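Local coordinates for protein Sec-alkylsulfatase (PDB 4AXH) that hydrolyses secondary alkyl sulfates enantioselectively with strict inversion of configuration, using two zinc ions to release (S)-alcohols and sulfate, at residues Gly289-Ala292 with Pro293-Asn297; Leu306-Ala309 with Asp310-Pro314; Met316-Leu319 with Leu320-Gly324. All coordinates share one frame; numbering follows the deposited sequence.

The three contacts follow one another along the metallo-beta-lactamase domain and converge on its dinuclear zinc site. Interactions 1 and 2, with centres 11 Å apart, involve neighbouring strands of one sheet and supply two ligands of the same zinc ion: Glu291 OE2 and Asp310 OD2 lie 3.1 Å apart on this ion, which also binds water 1. A probable hydrogen bond of 2.7 Å from Asn311 ND2 to Asn297 OD1 ties the two contacts together directly. Interaction 3 continues the loop that follows interaction 2 into the sulfate-binding segment, its centre 14 Å from that of interaction 1. His317 spans that gap through a weak 3.3 Å hydrogen bond between its NE2 and Glu291 OE2.

Interaction 1. Residues Gly289-Ala292 with Pro293-Asn297; sequences GSEA and PSDMN. With ZN (zinc ion), chain D.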
loop_
_atom_site.group_PDB
_atom_site.type_symbol
_atom_site.label_atom_id
_atom_site.label_comp_id
_atom_site.label_asym_id
_atom_site.label_seq_id
_atom_site.Cartn_x
_atom_site.Cartn_y
_atom_site.Cartn_z
ATOM N N GLY A 289 -8.342 -1.142 11.670
ATOM C CA GLY A 289 -7.496 -0.747 10.551
ATOM C C GLY A 289 -6.578 0.449 10.733
ATOM O O GLY A 289 -5.823 0.798 9.802
ATOM N N SER A 290 -6.648 1.134 11.897
ATOM C CA SER A 290 -5.786 2.303 12.156
ATOM C C SER A 290 -4.332 1.833 12.487
ATOM O O SER A 290 -3.648 1.377 11.583
ATOM C CB SER A 290 -6.413 3.208 13.220
ATOM O OG SER A 290 -6.680 2.520 14.424
ATOM N N GLU A 291 -3.887 1.887 13.763
ATOM C CA GLU A 291 -2.558 1.436 14.174
ATOM C C GLU A 291 -2.401 -0.121 14.008
ATOM O O GLU A 291 -1.287 -0.604 13.807
ATOM C CB GLU A 291 -2.297 1.886 15.625
ATOM C CG GLU A 291 -0.889 1.602 16.115
ATOM C CD GLU A 291 -0.759 0.292 16.856
ATOM O OE1 GLU A 291 -1.809 -0.293 17.208
ATOM O OE2 GLU A 291 0.388 -0.112 17.150
ATOM N N ALA A 292 -3.513 -0.888 14.127
ATOM C CA ALA A 292 -3.538 -2.338 13.979
ATOM C C ALA A 292 -4.816 -2.765 13.278
ATOM O O ALA A 292 -5.834 -2.093 13.441
ATOM C CB ALA A 292 -3.445 -3.025 15.333
ATOM N N PRO A 293 -4.810 -3.889 12.511
ATOM C CA PRO A 293 -6.040 -4.344 11.814
ATOM C C PRO A 293 -7.206 -4.678 12.744
ATOM O O PRO A 293 -8.356 -4.323 12.450
ATOM C CB PRO A 293 -5.578 -5.565 11.027
ATOM C CG PRO A 293 -4.106 -5.354 10.860
ATOM C CD PRO A 293 -3.678 -4.772 12.176
ATOM N N SER A 294 -6.907 -5.343 13.870
ATOM C CA SER A 294 -7.878 -5.689 14.909
ATOM C C SER A 294 -7.456 -4.790 16.042
ATOM O O SER A 294 -6.350 -4.943 16.567
ATOM C CB SER A 294 -7.769 -7.170 15.282
ATOM O OG SER A 294 -8.890 -7.528 16.061
ATOM N N ASP A 295 -8.275 -3.774 16.340
ATOM C CA ASP A 295 -7.919 -2.698 17.277
ATOM C C ASP A 295 -9.134 -2.052 17.933
ATOM O O ASP A 295 -10.215 -2.030 17.359
ATOM C CB ASP A 295 -7.152 -1.631 16.446
ATOM C CG ASP A 295 -6.442 -0.512 17.156
ATOM O OD1 ASP A 295 -6.094 -0.684 18.352
ATOM O OD2 ASP A 295 -6.204 0.520 16.512
ATOM N N MET A 296 -8.929 -1.459 19.115
ATOM C CA MET A 296 -9.984 -0.784 19.855
ATOM C C MET A 296 -9.474 0.076 20.993
ATOM O O MET A 296 -8.376 -0.142 21.495
ATOM C CB MET A 296 -11.051 -1.786 20.378
ATOM C CG MET A 296 -10.589 -2.679 21.501
ATOM S SD MET A 296 -11.771 -3.990 21.749
ATOM C CE MET A 296 -11.067 -4.813 23.200
ATOM N N ASN A 297 -10.320 1.019 21.442
ATOM C CA ASN A 297 -10.057 1.876 22.606
ATOM C C ASN A 297 -10.963 1.374 23.741
ATOM O O ASN A 297 -11.955 0.692 23.503
ATOM C CB ASN A 297 -10.357 3.353 22.301
ATOM C CG ASN A 297 -9.493 3.977 21.243
ATOM O OD1 ASN A 297 -8.284 3.737 21.167
ATOM N ND2 ASN A 297 -10.088 4.840 20.437
HETATM ZN ZN ZN D . 0.379 -1.762 18.551
HETATM O O HOH W 1 2.219 -2.355 19.337
#
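Ser290 OG sits between its backbone N and carbonyl carbon (chi1 56°), while Asp295 CG lies anti to the backbone N (chi1 -169°), and these two settings bring Ser290 OG to 2.9 Å from Asp295 OD2. The pair straddles a tight loop of the metallo-beta-lactamase fold, between strands 280-286 and 296-300. Ser290 OG is also hydrogen-bonded to the carbonyl of Thr287, at the start of this loop. Asp295 further packs its CB against the carbonyl oxygen of Ala292, with 3.3 Å between CB and O, and its OD1 takes a weak hydrogen bond from the backbone N of Met296.

The backbone curls back on itself at Gly289, whose N donates to Ala292 O and, weakly, to Pro293 O at 3.3 Å. Across the next bond the methyl of Ala292 meets the Pro293 ring at CD. Pro293 and Ser294 lie against helix 210-219, and Ser294 OG bonds to Ser208 O.

This curl presents Glu291 to the metal. Its chain bends at chi2 (-94°), and one carboxylate oxygen does the binding, joined at this zinc by His179, His181, Asp310 and water 1: Glu291 OE2 stands 2.2 Å from the zinc ion.

Interaction 2. Residues Leu306-Ala309 with Asp310-Pro314; sequences LNTA and DNAPP. With ZN (zinc ion), chain D; ZN (zinc ion), chain C.
A type II' beta turn runs from Thr308 to Asn311, closed by a hydrogen bond from Asn311 N to Thr308 O at 2.8 Å, with Ala309 at the first corner, its phi positive (49°), and Asp310 as the other corner residue. It follows directly on strand 305-307 of the metallo-beta-lactamase fold and carries the aspartate that bridges the two zinc ions.

The strand end is tied into the turn by an Asx turn: Asn307 OD1 accepts from Ala309 N at 2.9 Å, with the donor in the plane of the side-chain carbonyl and the N-H pointing fairly straight at the oxygen (152°). The amide of Asn307 is itself held through ND2 by Gln354 OE1. Within the turn, Asn311 brings its CB and ND2 up to Thr308 O, while ND2 hydrogen-bonds to Asn297 OD1 on strand 296-300.

Water 2 stitches the two halves together. It gives a hydrogen bond to Ala309 O (2.8 Å), accepts one from Ala312 N (3.0 Å) and makes a third with Thr308 OG1, satisfying backbone groups in this buried region that the turn bond does not use.

Asp310 turns CG anti to its own carbonyl carbon (chi1 -58°), which carries the carboxylate out to the metals. One zinc also has His179, His181 and Glu291 as ligands, the other Asp183, His184 and His355; water 1 bridges both. A single oxygen serves the pair, Asp310 OD2 lying 2.2 Å from the first zinc and 2.1 Å from the second.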
loop_
_atom_site.group_PDB
_atom_site.type_symbol
_atom_site.label_atom_id
_atom_site.label_comp_id
_atom_site.label_asym_id
_atom_site.label_seq_id
_atom_site.Cartn_x
_atom_site.Cartn_y
_atom_site.Cartn_z
ATOM N N LEU A 306 -9.798 7.394 29.776
ATOM C CA LEU A 306 -9.851 6.836 28.426
ATOM C C LEU A 306 -8.534 6.166 28.078
ATOM O O LEU A 306 -7.463 6.745 28.289
ATOM C CB LEU A 306 -10.268 7.881 27.372
ATOM C CG LEU A 306 -10.237 7.465 25.890
ATOM C CD1 LEU A 306 -11.359 6.512 25.554
ATOM C CD2 LEU A 306 -10.283 8.646 24.998
ATOM N N ASN A 307 -8.614 4.922 27.585
ATOM C CA ASN A 307 -7.439 4.180 27.161
ATOM C C ASN A 307 -7.501 4.001 25.637
ATOM O O ASN A 307 -8.411 3.358 25.119
ATOM C CB ASN A 307 -7.253 2.872 27.924
ATOM C CG ASN A 307 -5.932 2.214 27.624
ATOM O OD1 ASN A 307 -5.385 2.343 26.531
ATOM N ND2 ASN A 307 -5.383 1.480 28.582
ATOM N N THR A 308 -6.527 4.595 24.938
ATOM C CA THR A 308 -6.436 4.639 23.476
ATOM C C THR A 308 -5.500 3.619 22.862
ATOM O O THR A 308 -5.064 3.823 21.719
ATOM C CB THR A 308 -6.019 6.033 23.037
ATOM O OG1 THR A 308 -4.681 6.268 23.483
ATOM C CG2 THR A 308 -6.941 7.104 23.568
ATOM N N ALA A 309 -5.160 2.533 23.609
ATOM C CA ALA A 309 -4.247 1.491 23.142
ATOM C C ALA A 309 -2.973 2.189 22.588
ATOM O O ALA A 309 -2.368 2.979 23.328
ATOM C CB ALA A 309 -4.935 0.640 22.065
ATOM N N ASP A 310 -2.616 1.947 21.294
ATOM C CA ASP A 310 -1.482 2.566 20.564
ATOM C C ASP A 310 -1.971 3.541 19.471
ATOM O O ASP A 310 -1.189 3.915 18.570
ATOM C CB ASP A 310 -0.620 1.506 19.880
ATOM C CG ASP A 310 -0.027 0.455 20.772
ATOM O OD1 ASP A 310 -0.284 0.503 22.004
ATOM O OD2 ASP A 310 0.703 -0.422 20.245
ATOM N N ASN A 311 -3.278 3.929 19.553
ATOM C CA ASN A 311 -3.912 4.805 18.589
ATOM C C ASN A 311 -3.474 6.258 18.633
ATOM O O ASN A 311 -3.629 6.968 17.627
ATOM C CB ASN A 311 -5.418 4.676 18.689
ATOM C CG ASN A 311 -5.845 3.281 18.401
ATOM O OD1 ASN A 311 -5.421 2.680 17.407
ATOM N ND2 ASN A 311 -6.605 2.712 19.316
ATOM N N ALA A 312 -2.957 6.716 19.784
ATOM C CA ALA A 312 -2.533 8.098 19.902
ATOM C C ALA A 312 -1.417 8.232 20.922
ATOM O O ALA A 312 -1.606 8.875 21.952
ATOM C CB ALA A 312 -3.725 8.977 20.273
ATOM N N PRO A 313 -0.221 7.672 20.657
ATOM C CA PRO A 313 0.860 7.785 21.650
ATOM C C PRO A 313 1.611 9.131 21.605
ATOM O O PRO A 313 1.472 9.879 20.636
ATOM C CB PRO A 313 1.755 6.594 21.293
ATOM C CG PRO A 313 1.602 6.422 19.836
ATOM C CD PRO A 313 0.220 6.888 19.479
ATOM N N PRO A 314 2.437 9.438 22.624
ATOM C CA PRO A 314 3.163 10.725 22.658
ATOM C C PRO A 314 4.411 10.809 21.779
ATOM O O PRO A 314 5.499 11.177 22.256
ATOM C CB PRO A 314 3.518 10.914 24.136
ATOM C CG PRO A 314 2.959 9.775 24.856
ATOM C CD PRO A 314 2.658 8.695 23.868
HETATM ZN ZN ZN D . 0.379 -1.762 18.551
HETATM ZN ZN ZN C . 2.210 -1.542 21.284
HETATM O O HOH W 2 -2.344 5.625 22.530
HETATM O O HOH W 1 2.219 -2.355 19.337
#

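Interaction 3. Residues Met316-Leu319 with Leu320-Gly324; sequences MHNL and LTPRG
Asn318 makes van der Waals contact with Thr321 and Pro322 in the sulfate-binding loop, which belongs to the metallo-beta-lactamase domain and lies between strand 305-307 and helix 330-344. The CA-CB bond of Asn318 points toward 320-324, and its side chain crosses those of Thr321 and Pro322 at about a right angle. Both ends of the amide take part: Asn318 ND2 lies 3.8 Å from Pro322 CD and 4.0 Å from Thr321 CB, with Asn318 OD1 4.0 Å from Pro322 CD. The torsion at chi1 (-74°), with CG anti to the carbonyl carbon, lays the amide over the chain two to four residues on.

Apolar side chains carry the loop to its surroundings. The CA-CB bonds of Leu319 and Leu320 point away from the facing segment, and Leu320 reaches across the dimer interface to Phe434 of the second subunit.

Hydrogen bonds fix the backbone. Asn318 N donates to His317 ND1 at 2.8 Å, nearly in the ring plane (9° out of it), which probably helps to set the rotation of the imidazole, together with the weak bond of NE2 to Glu291 OE2. Tyr417, another sulfate-binding residue, touches Asn318 and meets the His317 ring with the two planes about perpendicular. Further along, a type I beta turn from Thr321 to Gly324 is closed by Gly324 N to Thr321 O at 3.1 Å; Arg323, a residue of this turn, also belongs to the sulfate site. Arg328, a further sulfate-binding residue, donates through NH1 to Asn318 O.

Water links the two segments where no direct hydrogen bond does. Water 3 accepts from Thr321 N at 2.8 Å. It also gives a weak, long bond to Leu319 O, with 3.4 Å between the water oxygen and Leu319 O.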
loop_
_atom_site.group_PDB
_atom_site.type_symbol
_atom_site.label_atom_id
_atom_site.label_comp_id
_atom_site.label_asym_id
_atom_site.label_seq_id
_atom_site.Cartn_x
_atom_site.Cartn_y
_atom_site.Cartn_z
ATOM N N MET A 316 4.923 10.575 16.964
ATOM C CA MET A 316 4.284 10.259 15.694
ATOM C C MET A 316 4.444 8.762 15.503
ATOM O O MET A 316 5.525 8.238 15.778
ATOM C CB MET A 316 4.962 11.016 14.534
ATOM C CG MET A 316 4.210 10.856 13.228
ATOM S SD MET A 316 4.943 11.703 11.828
ATOM C CE MET A 316 4.025 13.270 11.809
ATOM N N HIS A 317 3.374 8.056 15.111
ATOM C CA HIS A 317 3.480 6.605 14.890
ATOM C C HIS A 317 3.807 6.348 13.413
ATOM O O HIS A 317 3.943 7.304 12.623
ATOM C CB HIS A 317 2.192 5.884 15.328
ATOM C CG HIS A 317 2.371 4.508 15.906
ATOM N ND1 HIS A 317 3.254 3.577 15.341
ATOM C CD2 HIS A 317 1.719 3.920 16.941
ATOM C CE1 HIS A 317 3.121 2.468 16.056
ATOM N NE2 HIS A 317 2.208 2.617 17.028
ATOM N N ASN A 318 3.965 5.077 13.030
ATOM C CA ASN A 318 4.311 4.761 11.645
ATOM C C ASN A 318 3.107 4.513 10.765
ATOM O O ASN A 318 2.167 3.844 11.187
ATOM C CB ASN A 318 5.196 3.519 11.594
ATOM C CG ASN A 318 6.620 3.727 12.032
ATOM O OD1 ASN A 318 7.415 4.511 11.431
ATOM N ND2 ASN A 318 7.010 2.934 13.020
ATOM N N LEU A 319 3.165 4.989 9.521
ATOM C CA LEU A 319 2.171 4.655 8.508
ATOM C C LEU A 319 2.772 3.465 7.722
ATOM O O LEU A 319 2.043 2.664 7.139
ATOM C CB LEU A 319 1.828 5.849 7.586
ATOM C CG LEU A 319 1.052 6.955 8.260
ATOM C CD1 LEU A 319 0.906 8.152 7.349
ATOM C CD2 LEU A 319 -0.304 6.460 8.795
ATOM N N LEU A 320 4.117 3.358 7.750
ATOM C CA LEU A 320 4.937 2.306 7.149
ATOM C C LEU A 320 6.072 1.964 8.103
ATOM O O LEU A 320 7.087 2.680 8.121
ATOM C CB LEU A 320 5.496 2.703 5.738
ATOM C CG LEU A 320 6.246 1.596 4.973
ATOM C CD1 LEU A 320 5.282 0.614 4.352
ATOM C CD2 LEU A 320 7.129 2.163 3.894
ATOM N N THR A 321 5.917 0.873 8.883
ATOM C CA THR A 321 6.956 0.434 9.818
ATOM C C THR A 321 8.289 0.065 9.115
ATOM O O THR A 321 8.272 -0.489 8.011
ATOM C CB THR A 321 6.434 -0.462 10.964
ATOM O OG1 THR A 321 7.507 -1.197 11.534
ATOM C CG2 THR A 321 5.365 -1.398 10.556
ATOM N N PRO A 322 9.454 0.500 9.673
ATOM C CA PRO A 322 10.754 0.257 8.998
ATOM C C PRO A 322 11.204 -1.208 8.810
ATOM O O PRO A 322 12.083 -1.484 7.976
ATOM C CB PRO A 322 11.743 1.057 9.847
ATOM C CG PRO A 322 10.918 1.981 10.635
ATOM C CD PRO A 322 9.656 1.272 10.910
ATOM N N ARG A 323 10.617 -2.143 9.574
ATOM C CA ARG A 323 10.908 -3.576 9.440
ATOM C C ARG A 323 10.269 -4.153 8.167
ATOM O O ARG A 323 10.621 -5.252 7.747
ATOM C CB ARG A 323 10.394 -4.344 10.675
ATOM C CG ARG A 323 8.874 -4.313 10.887
ATOM C CD ARG A 323 8.526 -4.911 12.223
ATOM N NE ARG A 323 7.783 -6.179 12.087
ATOM C CZ ARG A 323 8.244 -7.385 12.422
ATOM N NH1 ARG A 323 9.466 -7.520 12.927
ATOM N NH2 ARG A 323 7.477 -8.464 12.281
ATOM N N GLY A 324 9.280 -3.423 7.635
ATOM C CA GLY A 324 8.488 -3.750 6.457
ATOM C C GLY A 324 7.102 -4.171 6.878
ATOM O O GLY A 324 6.961 -4.981 7.801
HETATM O O HOH W 3 3.326 -0.154 8.447
#